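Local coordinates for protein FAD-binding oxidoreductase (PDB 7PBG) that oxidises 4-alkylphenols with a covalently bound FAD, dehydrogenating 4-ethylphenol to 4-vinylphenol, at residues A[239-244]-A[329-334]; A[243-248]-A[336-341]; A[264-269]-A[273-278]; A[319-324]-A[366-371]. All blocks are in the same frame, centred on the assembly; numbering follows the deposited sequence.

Overall arrangement
Strand 241-249 opens two contacts at once, interaction 1 near its start and interaction 2 further along, and both close on helix 328-342. Before that, the short turn between 264-269 and 273-278 shuts interaction 3, which lies wholly within both longer loops and joins the end of helix 255-266 to the approach to strand 277-280. Interaction 4 opens on strand 318-326, before helix 328-342 arrives, and closes beyond it on helix 363-375, so it crosses interactions 1 and 2. All four reach one antiparallel sheet: helix 328-342 packs on one face and helix 363-375 on the other, a worked example of how a sheet is sandwiched by helices.

Interaction 1 of 4, residues A[239-244]-A[329-334]; sequences PPEMLS and WQIDKY
Where E241 and L243 meet I331, strand 241-244 and helix 329-334 run almost parallel, their axes 20° apart and 9.1 Å from each other at the closest approach. I331 carries the helix side of the contact with two branches. Its CG2, anti to the backbone N, reaches the leucine, lying 3.8 Å from L243 CD2 and 3.9 Å from L243 CB. Its longer arm is extended (chi2 171°) and carries CD1 toward the start of the strand, where that methyl sits 3.6 Å from E241 CB and 3.5 Å from the carbonyl E241 O. One isoleucine thus spans two strand residues that point to the same face of the sheet, and of the glutamate side chain CB and CG alone come close. The carboxylate pairs elsewhere: E241 OE2 forms a salt bridge with R328, just before the helical segment, and R328 also pairs with D332, so one guanidinium serves two acids and probably offsets their mutual repulsion. The strand itself is hydrogen-bonded through E241 and L243 to strand 318-326, from which the chain passes directly into helix 328-342. The pair is part of the large antiparallel sheet and its covering helices, consistent with the cap (substrate-binding) domain of VAO/PCMH-type flavoproteins.

Interaction 2 of 4, residues A[243-248]-A[336-341]; sequences LSFAIY and EMIRDA
One residue before F245, whose ring packs on I338, the hydroxyl S244 OG is gripped by two groups, H372 ND1 and T323 OG1, on the face of the sheet turned from helix 336-341. The groups that touch the helical segment, F245 and I247, are apolar. F245 stands with CG between its own backbone N and carbonyl carbon (chi1 56°), the crowded position, and this throws the far end of the ring against I338. The isoleucine answers with both branches: CG2 lies over one face of the ring, 4.0 Å from F245 CZ, while CD1 comes within 3.9 Å of both F245 CZ and F245 CE2. The two side chains meet at about a right angle. I247, two residues on, touches the same CG2 methyl from another direction, its extended arm bringing I247 CD1 to 4.1 Å from I338 CG2. I335 and Y342 of the same helix add further cover to F245 and I247, respectively, whereas the backbones of both strand residues are bonded to strand 318-326. At F245 and I247 the contact with the helical segment is hydrocarbon alone, while S244 on the other face has polar partners. Shape and burial therefore hold I338 against the strand, with no polar bond between the segments to fix a direction.

Interaction 3 of 4, residues A[264-269]-A[273-278]; sequences PLRIGM and QAAPIV
With chi1 at 174° the CG of R266 turns away from the backbone N, and a bend at chi2 (63°) then swings the guanidinium across the backbone of Q273, A274 and A275. The setting is a helix-to-strand connection: the last part of helix 255-266 runs into a type I beta turn from R266 to M269, closed by M269 N bonding to R266 O, and the chain then doubles back toward strand 277-280. The guanidinium lies flat over the peptide that links A274 to A275, with A275 N 3.5 Å above its centre and the A274 carbonyl carbon on the same face, nearer the rim. The methyl A275 CB sits 3.7 Å from R266 NE. Two carbonyl oxygens hold the group, G434 O at NE and L272 O at NH1; Q273 O is also near, 3.1 Å from R266 NH1. One arginine therefore ties together the turn, the 272-275 backbone and the loop at G434, and the carbonyl dipoles of G434 and L272 probably help to offset its charge. The amide end of Q273 turns elsewhere, NE2 bonding to Y325 O, but its backbone stays close: Q273 CA makes a C-H...O contact of 3.3 Å with M269 O. At the edge of the guanidinium, in its plane, a water accepts from R266 NH2 at 2.9 Å and donates only weakly to Q273 O, 3.5 Å away.

Interaction 4 of 4, residues A[319-324]-A[366-371]; sequences IVYGTC and ELLNAR
From CB outward, Y321 is met by R371 first: Y321 CB lies 4.1 Å from R371 CG, and the same methylene then closes on the ring, 3.7 Å from Y321 CG. It sits over the face as a CH-pi contact, 3.9 Å from the ring centroid and 17° off the normal, while I319 CG2 covers the opposite face from within the strand. Further along one side, L368 CD1 approaches the ring edge in plane, 3.9 Å from Y321 CD1, and Y321 CE1 comes to 3.8 Å from L368 CA, so the ring rests against the helix backbone itself. At the tip, Y321 OH lies 3.5 Å from L367 CB and is hydrogen-bonded to D284. Packing on both faces and at an edge would hinder a ring flip, while the D284 bond anchors the hydroxyl end. R371 gives only its aliphatic root here; bent at chi2 and chi3, it carries its guanidinium to a salt bridge with E152 and a cation-pi contact with Y169, both FAD-binding residues. Strand 319-324 and helix 366-371 cross at 44°, with the strand hydrogen-bonded between strands 241-249 and 277-280, helix 281-288 beside the phenol end, and helix 363-375 lying across the sheet face toward which Y321 projects.

Interaction 1 of 4, residues A[239-244]-A[329-334]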
loop_
_atom_site.group_PDB
_atom_site.type_symbol
_atom_site.label_atom_id
_atom_site.label_comp_id
_atom_site.label_asym_id
_atom_site.label_seq_id
_atom_site.Cartn_x
_atom_site.Cartn_y
_atom_site.Cartn_z
ATOM N N PRO A 239 20.180 7.821 8.417
ATOM C CA PRO A 239 21.323 6.939 8.191
ATOM C C PRO A 239 22.607 7.620 8.632
ATOM O O PRO A 239 22.627 8.788 8.932
ATOM C CB PRO A 239 21.322 6.685 6.679
ATOM C CG PRO A 239 20.677 7.933 6.108
ATOM C CD PRO A 239 19.743 8.480 7.178
ATOM N N PRO A 240 23.716 6.870 8.768
ATOM C CA PRO A 240 24.960 7.480 9.224
ATOM C C PRO A 240 25.464 8.653 8.358
ATOM O O PRO A 240 25.950 9.681 8.871
ATOM C CB PRO A 240 25.958 6.311 9.166
ATOM C CG PRO A 240 25.132 5.064 9.192
ATOM C CD PRO A 240 23.756 5.419 8.640
ATOM N N GLU A 241 25.345 8.509 7.036
ATOM C CA GLU A 241 25.807 9.509 6.056
ATOM C C GLU A 241 24.887 9.523 4.854
ATOM O O GLU A 241 24.214 8.511 4.629
ATOM C CB GLU A 241 27.229 9.145 5.618
ATOM C CG GLU A 241 28.011 10.292 5.095
ATOM C CD GLU A 241 29.527 10.163 5.227
ATOM O OE1 GLU A 241 30.044 9.329 5.991
ATOM O OE2 GLU A 241 30.161 10.930 4.578
ATOM N N MET A 242 24.900 10.624 4.112
ATOM C CA MET A 242 24.174 10.756 2.846
ATOM C C MET A 242 25.052 11.569 1.899
ATOM O O MET A 242 25.687 12.554 2.345
ATOM C CB MET A 242 22.833 11.442 3.074
ATOM C CG MET A 242 21.968 10.662 3.978
ATOM S SD MET A 242 20.315 11.321 4.270
ATOM C CE MET A 242 20.702 12.450 5.604
ATOM N N LEU A 243 25.106 11.171 0.651
ATOM C CA LEU A 243 25.929 11.841 -0.382
ATOM C C LEU A 243 25.157 11.911 -1.686
ATOM O O LEU A 243 24.647 10.826 -2.146
ATOM C CB LEU A 243 27.234 11.078 -0.542
ATOM C CG LEU A 243 28.223 11.667 -1.532
ATOM C CD1 LEU A 243 28.827 12.948 -1.000
ATOM C CD2 LEU A 243 29.325 10.662 -1.812
ATOM N N SER A 244 25.007 13.115 -2.196
ATOM C CA SER A 244 24.235 13.382 -3.423
ATOM C C SER A 244 25.139 13.549 -4.623
ATOM O O SER A 244 26.350 13.825 -4.507
ATOM C CB SER A 244 23.344 14.568 -3.283
ATOM O OG SER A 244 22.393 14.356 -2.299
ATOM N N TRP A 329 31.197 3.118 3.848
ATOM C CA TRP A 329 31.658 1.919 3.089
ATOM C C TRP A 329 30.633 1.537 2.042
ATOM O O TRP A 329 31.029 1.092 0.955
ATOM C CB TRP A 329 32.029 0.719 3.983
ATOM C CG TRP A 329 30.988 0.306 4.975
ATOM C CD1 TRP A 329 30.922 0.622 6.305
ATOM C CD2 TRP A 329 29.903 -0.588 4.725
ATOM N NE1 TRP A 329 29.813 0.054 6.871
ATOM C CE2 TRP A 329 29.193 -0.726 5.940
ATOM C CE3 TRP A 329 29.473 -1.309 3.605
ATOM C CZ2 TRP A 329 28.026 -1.471 6.027
ATOM C CZ3 TRP A 329 28.340 -2.074 3.718
ATOM C CH2 TRP A 329 27.631 -2.145 4.905
ATOM N N GLN A 330 29.359 1.693 2.369
ATOM C CA GLN A 330 28.250 1.354 1.457
ATOM C C GLN A 330 28.081 2.461 0.406
ATOM O O GLN A 330 27.989 2.164 -0.805
ATOM C CB GLN A 330 26.966 1.218 2.273
ATOM C CG GLN A 330 25.768 0.885 1.395
ATOM C CD GLN A 330 24.518 0.690 2.218
ATOM O OE1 GLN A 330 24.364 1.248 3.303
ATOM N NE2 GLN A 330 23.635 -0.141 1.698
ATOM N N ILE A 331 28.018 3.712 0.844
ATOM C CA ILE A 331 27.934 4.858 -0.108
ATOM C C ILE A 331 29.039 4.769 -1.144
ATOM O O ILE A 331 28.752 4.941 -2.341
ATOM C CB ILE A 331 27.957 6.210 0.634
ATOM C CG1 ILE A 331 26.680 6.407 1.449
ATOM C CG2 ILE A 331 28.221 7.325 -0.366
ATOM C CD1 ILE A 331 26.716 7.607 2.378
ATOM N N ASP A 332 30.274 4.523 -0.742
ATOM C CA ASP A 332 31.387 4.596 -1.706
ATOM C C ASP A 332 31.216 3.495 -2.765
ATOM O O ASP A 332 31.574 3.761 -3.939
ATOM C CB ASP A 332 32.722 4.451 -0.985
ATOM C CG ASP A 332 33.123 5.698 -0.219
ATOM O OD1 ASP A 332 32.415 6.753 -0.339
ATOM O OD2 ASP A 332 34.119 5.608 0.503
ATOM N N LYS A 333 30.739 2.312 -2.374
ATOM C CA LYS A 333 30.475 1.207 -3.336
ATOM C C LYS A 333 29.362 1.620 -4.286
ATOM O O LYS A 333 29.485 1.388 -5.481
ATOM C CB LYS A 333 30.079 -0.056 -2.593
ATOM C CG LYS A 333 31.231 -0.715 -1.855
ATOM C CD LYS A 333 32.073 -1.551 -2.780
ATOM C CE LYS A 333 32.952 -2.516 -2.023
ATOM N NZ LYS A 333 34.004 -3.019 -2.926
ATOM N N TYR A 334 28.273 2.162 -3.776
ATOM C CA TYR A 334 27.158 2.503 -4.683
ATOM C C TYR A 334 27.558 3.628 -5.638
ATOM O O TYR A 334 27.242 3.565 -6.825
ATOM C CB TYR A 334 25.891 2.813 -3.879
ATOM C CG TYR A 334 25.257 1.658 -3.151
ATOM C CD1 TYR A 334 25.642 0.333 -3.342
ATOM C CD2 TYR A 334 24.192 1.887 -2.286
ATOM C CE1 TYR A 334 25.037 -0.701 -2.645
ATOM C CE2 TYR A 334 23.582 0.862 -1.585
ATOM C CZ TYR A 334 23.985 -0.447 -1.789
ATOM O OH TYR A 334 23.382 -1.493 -1.144
#

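Interaction 2 of 4, residues A[243-248]-A[336-341]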
loop_
_atom_site.group_PDB
_atom_site.type_symbol
_atom_site.label_atom_id
_atom_site.label_comp_id
_atom_site.label_asym_id
_atom_site.label_seq_id
_atom_site.Cartn_x
_atom_site.Cartn_y
_atom_site.Cartn_z
ATOM N N LEU A 243 25.106 11.171 0.651
ATOM C CA LEU A 243 25.929 11.841 -0.382
ATOM C C LEU A 243 25.157 11.911 -1.686
ATOM O O LEU A 243 24.647 10.826 -2.146
ATOM C CB LEU A 243 27.234 11.078 -0.542
ATOM C CG LEU A 243 28.223 11.667 -1.532
ATOM C CD1 LEU A 243 28.827 12.948 -1.000
ATOM C CD2 LEU A 243 29.325 10.662 -1.812
ATOM N N SER A 244 25.007 13.115 -2.196
ATOM C CA SER A 244 24.235 13.382 -3.423
ATOM C C SER A 244 25.139 13.549 -4.623
ATOM O O SER A 244 26.350 13.825 -4.507
ATOM C CB SER A 244 23.344 14.568 -3.283
ATOM O OG SER A 244 22.393 14.356 -2.299
ATOM N N PHE A 245 24.552 13.377 -5.793
ATOM C CA PHE A 245 25.284 13.489 -7.047
ATOM C C PHE A 245 24.418 14.136 -8.118
ATOM O O PHE A 245 23.161 14.102 -8.078
ATOM C CB PHE A 245 25.778 12.121 -7.457
ATOM C CG PHE A 245 24.713 11.077 -7.589
ATOM C CD1 PHE A 245 24.011 10.902 -8.769
ATOM C CD2 PHE A 245 24.447 10.227 -6.537
ATOM C CE1 PHE A 245 23.072 9.887 -8.856
ATOM C CE2 PHE A 245 23.502 9.221 -6.629
ATOM C CZ PHE A 245 22.823 9.050 -7.804
ATOM N N ALA A 246 25.127 14.712 -9.074
ATOM C CA ALA A 246 24.559 15.294 -10.301
ATOM C C ALA A 246 25.298 14.640 -11.446
ATOM O O ALA A 246 26.553 14.488 -11.372
ATOM C CB ALA A 246 24.704 16.791 -10.330
ATOM N N ILE A 247 24.581 14.235 -12.460
ATOM C CA ILE A 247 25.192 13.634 -13.671
ATOM C C ILE A 247 24.694 14.413 -14.874
ATOM O O ILE A 247 23.486 14.498 -15.045
ATOM C CB ILE A 247 24.898 12.131 -13.818
ATOM C CG1 ILE A 247 24.839 11.418 -12.456
ATOM C CG2 ILE A 247 25.953 11.549 -14.725
ATOM C CD1 ILE A 247 24.605 9.962 -12.554
ATOM N N TYR A 248 25.614 15.022 -15.589
ATOM C CA TYR A 248 25.272 15.932 -16.704
ATOM C C TYR A 248 25.487 15.212 -18.023
ATOM O O TYR A 248 26.583 14.669 -18.261
ATOM C CB TYR A 248 26.132 17.182 -16.643
ATOM C CG TYR A 248 26.103 17.826 -15.285
ATOM C CD1 TYR A 248 24.981 18.494 -14.837
ATOM C CD2 TYR A 248 27.205 17.786 -14.467
ATOM C CE1 TYR A 248 24.946 19.106 -13.600
ATOM C CE2 TYR A 248 27.199 18.399 -13.228
ATOM C CZ TYR A 248 26.069 19.073 -12.804
ATOM O OH TYR A 248 26.092 19.677 -11.588
ATOM N N GLU A 336 30.466 4.391 -6.780
ATOM C CA GLU A 336 31.360 3.834 -7.815
ATOM C C GLU A 336 30.523 3.098 -8.871
ATOM O O GLU A 336 30.743 3.362 -10.072
ATOM C CB GLU A 336 32.428 2.980 -7.108
ATOM C CG GLU A 336 33.295 2.172 -8.030
ATOM C CD GLU A 336 34.281 1.227 -7.335
ATOM O OE1 GLU A 336 33.882 0.470 -6.383
ATOM O OE2 GLU A 336 35.448 1.225 -7.753
ATOM N N MET A 337 29.504 2.329 -8.470
ATOM C CA MET A 337 28.637 1.605 -9.450
ATOM C C MET A 337 27.877 2.602 -10.340
ATOM O O MET A 337 27.792 2.418 -11.553
ATOM C CB MET A 337 27.592 0.739 -8.746
ATOM C CG MET A 337 28.217 -0.420 -7.985
ATOM S SD MET A 337 26.914 -1.229 -7.018
ATOM C CE MET A 337 27.900 -2.266 -5.951
ATOM N N ILE A 338 27.320 3.624 -9.736
ATOM C CA ILE A 338 26.485 4.622 -10.452
ATOM C C ILE A 338 27.406 5.381 -11.413
ATOM O O ILE A 338 27.054 5.533 -12.582
ATOM C CB ILE A 338 25.808 5.531 -9.409
ATOM C CG1 ILE A 338 24.739 4.766 -8.614
ATOM C CG2 ILE A 338 25.254 6.788 -10.074
ATOM C CD1 ILE A 338 24.310 5.510 -7.353
ATOM N N ARG A 339 28.483 5.981 -10.899
ATOM C CA ARG A 339 29.427 6.761 -11.737
ATOM C C ARG A 339 29.861 5.882 -12.919
ATOM O O ARG A 339 29.823 6.345 -14.094
ATOM C CB ARG A 339 30.623 7.167 -10.872
ATOM C CG ARG A 339 31.509 8.253 -11.449
ATOM C CD ARG A 339 32.757 8.411 -10.582
ATOM N NE ARG A 339 33.559 9.498 -11.115
ATOM C CZ ARG A 339 34.545 9.381 -12.008
ATOM N NH1 ARG A 339 34.904 8.203 -12.494
ATOM N NH2 ARG A 339 35.163 10.473 -12.428
ATOM N N ASP A 340 30.277 4.645 -12.650
ATOM C CA ASP A 340 30.830 3.763 -13.714
ATOM C C ASP A 340 29.775 3.503 -14.780
ATOM O O ASP A 340 30.140 3.467 -15.988
ATOM C CB ASP A 340 31.313 2.434 -13.161
ATOM C CG ASP A 340 32.626 2.520 -12.410
ATOM O OD1 ASP A 340 33.007 1.481 -11.858
ATOM O OD2 ASP A 340 33.226 3.616 -12.350
ATOM N N ALA A 341 28.526 3.372 -14.374
ATOM C CA ALA A 341 27.417 3.091 -15.307
ATOM C C ALA A 341 27.156 4.283 -16.238
ATOM O O ALA A 341 27.149 4.107 -17.468
ATOM C CB ALA A 341 26.147 2.694 -14.578
#

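Interaction 3 of 4, residues A[264-269]-A[273-278]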
loop_
_atom_site.group_PDB
_atom_site.type_symbol
_atom_site.label_atom_id
_atom_site.label_comp_id
_atom_site.label_asym_id
_atom_site.label_seq_id
_atom_site.Cartn_x
_atom_site.Cartn_y
_atom_site.Cartn_z
ATOM N N PRO A 264 18.023 -0.773 -14.367
ATOM C CA PRO A 264 18.627 -1.911 -13.672
ATOM C C PRO A 264 19.356 -1.507 -12.381
ATOM O O PRO A 264 19.524 -2.391 -11.540
ATOM C CB PRO A 264 19.587 -2.522 -14.704
ATOM C CG PRO A 264 19.874 -1.372 -15.639
ATOM C CD PRO A 264 18.548 -0.654 -15.733
ATOM N N LEU A 265 19.750 -0.228 -12.258
ATOM C CA LEU A 265 20.388 0.293 -11.037
ATOM C C LEU A 265 19.375 0.601 -9.939
ATOM O O LEU A 265 19.785 0.737 -8.791
ATOM C CB LEU A 265 21.167 1.562 -11.349
ATOM C CG LEU A 265 22.329 1.376 -12.317
ATOM C CD1 LEU A 265 22.851 2.734 -12.695
ATOM C CD2 LEU A 265 23.405 0.446 -11.735
ATOM N N ARG A 266 18.112 0.811 -10.307
ATOM C CA ARG A 266 17.038 1.192 -9.378
ATOM C C ARG A 266 16.150 0.002 -8.993
ATOM O O ARG A 266 15.625 -0.010 -7.883
ATOM C CB ARG A 266 16.185 2.257 -10.063
ATOM C CG ARG A 266 14.953 2.641 -9.259
ATOM C CD ARG A 266 15.382 3.276 -7.925
ATOM N NE ARG A 266 14.160 3.498 -7.172
ATOM C CZ ARG A 266 14.037 3.407 -5.857
ATOM N NH1 ARG A 266 15.067 3.021 -5.117
ATOM N NH2 ARG A 266 12.844 3.552 -5.304
ATOM N N ILE A 267 15.917 -0.940 -9.915
ATOM C CA ILE A 267 14.767 -1.855 -9.704
ATOM C C ILE A 267 15.009 -2.706 -8.436
ATOM O O ILE A 267 14.038 -3.148 -7.856
ATOM C CB ILE A 267 14.547 -2.705 -10.969
ATOM C CG1 ILE A 267 13.211 -3.436 -10.877
ATOM C CG2 ILE A 267 15.715 -3.636 -11.219
ATOM C CD1 ILE A 267 12.633 -3.849 -12.199
ATOM N N GLY A 268 16.269 -3.010 -8.098
ATOM C CA GLY A 268 16.656 -3.796 -6.913
ATOM C C GLY A 268 16.892 -2.895 -5.698
ATOM O O GLY A 268 17.288 -3.393 -4.670
ATOM N N MET A 269 16.612 -1.593 -5.792
ATOM C CA MET A 269 16.710 -0.572 -4.698
ATOM C C MET A 269 18.156 -0.300 -4.314
ATOM O O MET A 269 18.397 0.346 -3.253
ATOM C CB MET A 269 15.932 -0.987 -3.438
ATOM C CG MET A 269 14.439 -1.035 -3.658
ATOM S SD MET A 269 13.691 -1.826 -2.201
ATOM C CE MET A 269 11.983 -2.020 -2.701
ATOM N N GLN A 273 19.167 3.927 -4.320
ATOM C CA GLN A 273 18.370 3.643 -3.100
ATOM C C GLN A 273 17.127 4.516 -3.047
ATOM O O GLN A 273 16.132 4.116 -2.367
ATOM C CB GLN A 273 19.247 3.912 -1.889
ATOM C CG GLN A 273 20.425 2.964 -1.804
ATOM C CD GLN A 273 21.382 3.535 -0.782
ATOM O OE1 GLN A 273 22.134 4.445 -1.102
ATOM N NE2 GLN A 273 21.472 2.887 0.392
ATOM N N ALA A 274 17.179 5.651 -3.725
ATOM C CA ALA A 274 15.997 6.483 -3.992
ATOM C C ALA A 274 15.895 6.654 -5.500
ATOM O O ALA A 274 16.913 6.630 -6.183
ATOM C CB ALA A 274 16.137 7.794 -3.236
ATOM N N ALA A 275 14.681 6.848 -5.992
ATOM C CA ALA A 275 14.423 7.037 -7.431
ATOM C C ALA A 275 15.046 8.368 -7.847
ATOM O O ALA A 275 14.753 9.398 -7.256
ATOM C CB ALA A 275 12.946 7.003 -7.672
ATOM N N PRO A 276 16.060 8.370 -8.739
ATOM C CA PRO A 276 16.618 9.631 -9.164
ATOM C C PRO A 276 15.657 10.371 -10.093
ATOM O O PRO A 276 14.744 9.760 -10.623
ATOM C CB PRO A 276 17.958 9.241 -9.806
ATOM C CG PRO A 276 17.708 7.837 -10.324
ATOM C CD PRO A 276 16.740 7.206 -9.354
ATOM N N ILE A 277 15.888 11.660 -10.254
ATOM C CA ILE A 277 15.155 12.485 -11.245
ATOM C C ILE A 277 16.047 12.675 -12.475
ATOM O O ILE A 277 17.270 12.706 -12.372
ATOM C CB ILE A 277 14.687 13.818 -10.633
ATOM C CG1 ILE A 277 15.846 14.668 -10.139
ATOM C CG2 ILE A 277 13.692 13.552 -9.507
ATOM C CD1 ILE A 277 15.464 16.095 -9.738
ATOM N N VAL A 278 15.413 12.889 -13.595
ATOM C CA VAL A 278 16.121 13.174 -14.867
ATOM C C VAL A 278 15.453 14.413 -15.427
ATOM O O VAL A 278 14.286 14.287 -15.898
ATOM C CB VAL A 278 16.070 12.001 -15.862
ATOM C CG1 VAL A 278 16.980 12.309 -17.041
ATOM C CG2 VAL A 278 16.441 10.676 -15.210
HETATM O O HOH W 1 12.683 3.564 -2.423
#

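Interaction 4 of 4, residues A[319-324]-A[366-371]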
loop_
_atom_site.group_PDB
_atom_site.type_symbol
_atom_site.label_atom_id
_atom_site.label_comp_id
_atom_site.label_asym_id
_atom_site.label_seq_id
_atom_site.Cartn_x
_atom_site.Cartn_y
_atom_site.Cartn_z
ATOM N N ILE A 319 20.016 16.313 -16.792
ATOM C CA ILE A 319 20.741 16.171 -15.524
ATOM C C ILE A 319 20.026 15.088 -14.721
ATOM O O ILE A 319 18.787 15.153 -14.532
ATOM C CB ILE A 319 20.775 17.514 -14.767
ATOM C CG1 ILE A 319 21.154 18.703 -15.650
ATOM C CG2 ILE A 319 21.652 17.376 -13.550
ATOM C CD1 ILE A 319 20.004 19.421 -16.279
ATOM N N VAL A 320 20.799 14.142 -14.233
ATOM C CA VAL A 320 20.365 13.146 -13.222
ATOM C C VAL A 320 20.799 13.660 -11.858
ATOM O O VAL A 320 21.955 13.974 -11.709
ATOM C CB VAL A 320 20.909 11.747 -13.503
ATOM C CG1 VAL A 320 20.600 10.772 -12.380
ATOM C CG2 VAL A 320 20.393 11.253 -14.855
ATOM N N TYR A 321 19.859 13.720 -10.928
ATOM C CA TYR A 321 20.167 13.942 -9.510
ATOM C C TYR A 321 19.744 12.716 -8.706
ATOM O O TYR A 321 18.617 12.233 -8.871
ATOM C CB TYR A 321 19.427 15.169 -8.987
ATOM C CG TYR A 321 19.881 16.463 -9.603
ATOM C CD1 TYR A 321 21.062 17.074 -9.191
ATOM C CD2 TYR A 321 19.131 17.091 -10.580
ATOM C CE1 TYR A 321 21.469 18.276 -9.736
ATOM C CE2 TYR A 321 19.564 18.254 -11.173
ATOM C CZ TYR A 321 20.711 18.873 -10.725
ATOM O OH TYR A 321 21.075 20.043 -11.315
ATOM N N GLY A 322 20.619 12.267 -7.822
ATOM C CA GLY A 322 20.373 11.179 -6.883
ATOM C C GLY A 322 21.129 11.363 -5.573
ATOM O O GLY A 322 21.945 12.291 -5.441
ATOM N N THR A 323 20.894 10.430 -4.663
ATOM C CA THR A 323 21.519 10.395 -3.324
ATOM C C THR A 323 21.701 8.950 -2.870
ATOM O O THR A 323 20.881 8.069 -3.159
ATOM C CB THR A 323 20.711 11.231 -2.328
ATOM O OG1 THR A 323 20.531 12.544 -2.838
ATOM C CG2 THR A 323 21.363 11.253 -0.957
ATOM N N CYS A 324 22.836 8.696 -2.242
ATOM C CA CYS A 324 23.181 7.429 -1.585
ATOM C C CYS A 324 23.145 7.648 -0.070
ATOM O O CYS A 324 23.463 8.780 0.457
ATOM C CB CYS A 324 24.548 6.970 -2.058
ATOM S SG CYS A 324 24.474 6.328 -3.750
ATOM N N GLU A 366 24.275 25.323 -6.747
ATOM C CA GLU A 366 23.021 25.705 -6.084
ATOM C C GLU A 366 21.972 24.670 -6.443
ATOM O O GLU A 366 21.171 24.249 -5.557
ATOM C CB GLU A 366 22.656 27.106 -6.556
ATOM C CG GLU A 366 21.451 27.718 -5.874
ATOM C CD GLU A 366 20.969 28.998 -6.538
ATOM O OE1 GLU A 366 21.852 29.664 -7.218
ATOM O OE2 GLU A 366 19.704 29.312 -6.443
ATOM N N LEU A 367 21.971 24.272 -7.706
ATOM C CA LEU A 367 20.980 23.268 -8.176
ATOM C C LEU A 367 21.211 21.937 -7.494
ATOM O O LEU A 367 20.256 21.339 -6.949
ATOM C CB LEU A 367 21.089 23.151 -9.680
ATOM C CG LEU A 367 20.511 24.328 -10.457
ATOM C CD1 LEU A 367 20.984 24.270 -11.901
ATOM C CD2 LEU A 367 18.986 24.348 -10.375
ATOM N N LEU A 368 22.467 21.509 -7.387
ATOM C CA LEU A 368 22.725 20.229 -6.717
ATOM C C LEU A 368 22.370 20.375 -5.246
ATOM O O LEU A 368 21.884 19.429 -4.615
ATOM C CB LEU A 368 24.196 19.830 -6.939
ATOM C CG LEU A 368 24.669 18.619 -6.154
ATOM C CD1 LEU A 368 23.844 17.375 -6.454
ATOM C CD2 LEU A 368 26.118 18.362 -6.472
ATOM N N ASN A 369 22.746 21.502 -4.630
ATOM C CA ASN A 369 22.484 21.698 -3.205
ATOM C C ASN A 369 20.976 21.622 -2.908
ATOM O O ASN A 369 20.629 21.020 -1.924
ATOM C CB ASN A 369 23.085 23.007 -2.708
ATOM C CG ASN A 369 22.880 23.171 -1.210
ATOM O OD1 ASN A 369 23.445 22.414 -0.415
ATOM N ND2 ASN A 369 21.963 24.045 -0.828
ATOM N N ALA A 370 20.131 22.190 -3.763
ATOM C CA ALA A 370 18.679 22.183 -3.584
ATOM C C ALA A 370 18.179 20.727 -3.587
ATOM O O ALA A 370 17.321 20.353 -2.733
ATOM C CB ALA A 370 18.053 23.015 -4.668
ATOM N N ARG A 371 18.702 19.895 -4.485
ATOM C CA ARG A 371 18.269 18.486 -4.541
ATOM C C ARG A 371 18.832 17.713 -3.364
ATOM O O ARG A 371 18.124 16.831 -2.822
ATOM C CB ARG A 371 18.668 17.839 -5.867
ATOM C CG ARG A 371 18.131 18.561 -7.095
ATOM C CD ARG A 371 16.684 18.951 -7.028
ATOM N NE ARG A 371 15.743 17.864 -6.784
ATOM C CZ ARG A 371 14.422 17.981 -6.894
ATOM N NH1 ARG A 371 13.639 16.925 -6.746
ATOM N NH2 ARG A 371 13.904 19.155 -7.222
#